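Local coordinates for phosphoribosylaminoimidazole carboxylase, ATPase subunit (Bacillus anthracis, PDB 3V4S), which probably carries out the ATP-dependent carboxylation of aminoimidazole ribonucleotide with bicarbonate, giving N5-carboxyaminoimidazole ribonucleotide in purine biosynthesis, at residues B[287-292]-B[359-364]. Residues are numbered along the deposited sequence; the frame is centred on the assembly and turned at random.
Sequences QDACET and NILNDN
Asp288 OD2 is gripped twice: Asn359 ND2 donates to it over 2.8 Å, and His342 NE2 of the adjacent strand 339-343 bonds to the same oxygen. The amide bond is nearly straight and reaches OD2 on its anti side, tilted 18° out of the carboxylate plane. The acceptor lies almost in the amide plane, yet the two planes stand 71° apart, so the groups meet turned across each other rather than flat. Asn359 CG sits anti to its own carbonyl carbon (chi1 -69°), a setting that carries ND2 to Asp288. Asn359 ND2 also donates to the carbonyl O of His284, and this second bond should fix the rotation of the amide. The short, weakly bonded helix 286-289, in the ATP-grasp part of the chain, is thereby joined to strand 354-361 of the C-terminal part, an inner strand of the eight-stranded antiparallel sheet, between strands 316-322 and 339-343. Two residues along that strand, Leu361 points to the same side as Asn359 and sets its two methyls against Asp288 and Ala289: CD1 approaches the carbonyl O of Asp288 at 3.5 Å, while CD2 lies 4.1 Å from Asp288 CB and 4.2 Å from Ala289 CB. Val316 of strand 316-322 packs against both Ala289 and Leu361, and Glu291 of the second subunit touches Leu361, so Leu361 also takes part in the subunit interface.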
loop_
_atom_site.group_PDB
_atom_site.type_symbol
_atom_site.label_atom_id
_atom_site.label_comp_id
_atom_site.label_asym_id
_atom_site.label_seq_id
_atom_site.Cartn_x
_atom_site.Cartn_y
_atom_site.Cartn_z
ATOM N N GLN B 287 6.040 1.765 5.290
ATOM C CA GLN B 287 5.110 1.228 4.290
ATOM C C GLN B 287 4.312 0.085 4.888
ATOM O O GLN B 287 3.162 -0.098 4.547
ATOM C CB GLN B 287 5.863 0.695 3.074
ATOM C CG GLN B 287 6.509 1.749 2.179
ATOM C CD GLN B 287 7.034 1.112 0.907
ATOM O OE1 GLN B 287 7.928 0.263 0.953
ATOM N NE2 GLN B 287 6.455 1.473 -0.224
ATOM N N ASP B 288 4.946 -0.670 5.784
ATOM C CA ASP B 288 4.344 -1.846 6.391
ATOM C C ASP B 288 4.110 -1.751 7.892
ATOM O O ASP B 288 3.319 -2.525 8.420
ATOM C CB ASP B 288 5.186 -3.086 6.056
ATOM C CG ASP B 288 5.242 -3.339 4.562
ATOM O OD1 ASP B 288 4.167 -3.571 3.972
ATOM O OD2 ASP B 288 6.328 -3.264 3.965
ATOM N N ALA B 289 4.780 -0.814 8.576
ATOM C CA ALA B 289 4.743 -0.783 10.057
ATOM C C ALA B 289 4.002 0.413 10.658
ATOM O O ALA B 289 3.673 0.415 11.854
ATOM C CB ALA B 289 6.144 -0.884 10.644
ATOM N N CYS B 290 3.709 1.412 9.839
ATOM C CA CYS B 290 2.988 2.583 10.346
ATOM C C CYS B 290 1.600 2.689 9.803
ATOM O O CYS B 290 1.263 2.084 8.785
ATOM C CB CYS B 290 3.752 3.885 10.064
ATOM S SG CYS B 290 5.267 4.003 11.010
ATOM N N GLU B 291 0.801 3.506 10.472
ATOM C CA GLU B 291 -0.561 3.747 10.057
ATOM C C GLU B 291 -0.601 4.437 8.669
ATOM O O GLU B 291 -1.482 4.148 7.845
ATOM C CB GLU B 291 -1.268 4.549 11.164
ATOM C CG GLU B 291 -2.781 4.573 11.070
ATOM C CD GLU B 291 -3.434 5.234 12.274
ATOM O OE1 GLU B 291 -4.410 6.015 12.078
ATOM O OE2 GLU B 291 -2.974 4.958 13.415
ATOM N N THR B 292 0.380 5.306 8.406
ATOM C CA THR B 292 0.572 5.949 7.091
ATOM C C THR B 292 2.040 5.791 6.662
ATOM O O THR B 292 2.946 5.846 7.498
ATOM C CB THR B 292 0.270 7.468 7.129
ATOM O OG1 THR B 292 -0.872 7.727 7.958
ATOM C CG2 THR B 292 0.024 8.022 5.727
ATOM N N ASN B 359 10.755 -5.311 4.593
ATOM C CA ASN B 359 10.378 -4.930 5.963
ATOM C C ASN B 359 10.027 -6.193 6.732
ATOM O O ASN B 359 9.097 -6.908 6.361
ATOM C CB ASN B 359 9.207 -3.947 5.976
ATOM C CG ASN B 359 9.585 -2.577 5.439
ATOM O OD1 ASN B 359 10.685 -2.082 5.699
ATOM N ND2 ASN B 359 8.657 -1.937 4.709
ATOM N N ILE B 360 10.802 -6.476 7.780
ATOM C CA ILE B 360 10.607 -7.667 8.605
ATOM C C ILE B 360 9.836 -7.258 9.858
ATOM O O ILE B 360 10.367 -6.559 10.730
ATOM C CB ILE B 360 11.948 -8.349 8.961
ATOM C CG1 ILE B 360 12.756 -8.642 7.692
ATOM C CG2 ILE B 360 11.715 -9.650 9.738
ATOM C CD1 ILE B 360 14.124 -9.257 7.927
ATOM N N LEU B 361 8.568 -7.657 9.927
ATOM C CA LEU B 361 7.731 -7.283 11.055
ATOM C C LEU B 361 7.721 -8.392 12.097
ATOM O O LEU B 361 7.601 -9.573 11.769
ATOM C CB LEU B 361 6.285 -6.996 10.625
ATOM C CG LEU B 361 5.922 -6.025 9.489
ATOM C CD1 LEU B 361 4.490 -5.551 9.682
ATOM C CD2 LEU B 361 6.838 -4.830 9.375
ATOM N N ASN B 362 7.810 -8.000 13.358
ATOM C CA ASN B 362 7.738 -8.958 14.442
ATOM C C ASN B 362 7.455 -8.227 15.733
ATOM O O ASN B 362 7.882 -7.083 15.891
ATOM C CB ASN B 362 9.040 -9.748 14.549
ATOM C CG ASN B 362 8.862 -11.044 15.310
ATOM O OD1 ASN B 362 8.764 -11.050 16.540
ATOM N ND2 ASN B 362 8.819 -12.151 14.584
ATOM N N ASP B 363 6.731 -8.882 16.647
ATOM C CA ASP B 363 6.449 -8.297 17.953
ATOM C C ASP B 363 7.756 -8.065 18.693
ATOM O O ASP B 363 7.886 -7.123 19.464
ATOM C CB ASP B 363 5.534 -9.207 18.770
ATOM C CG ASP B 363 4.136 -9.253 18.217
ATOM O OD1 ASP B 363 3.689 -8.234 17.643
ATOM O OD2 ASP B 363 3.486 -10.302 18.348
ATOM N N ASN B 364 8.729 -8.919 18.429
ATOM C CA ASN B 364 10.015 -8.765 19.059
ATOM C C ASN B 364 11.089 -8.361 18.082
ATOM O O ASN B 364 11.442 -9.111 17.165
ATOM C CB ASN B 364 10.437 -10.025 19.797
ATOM C CG ASN B 364 11.646 -9.777 20.670
ATOM O OD1 ASN B 364 12.788 -9.753 20.191
ATOM N ND2 ASN B 364 11.399 -9.537 21.951
#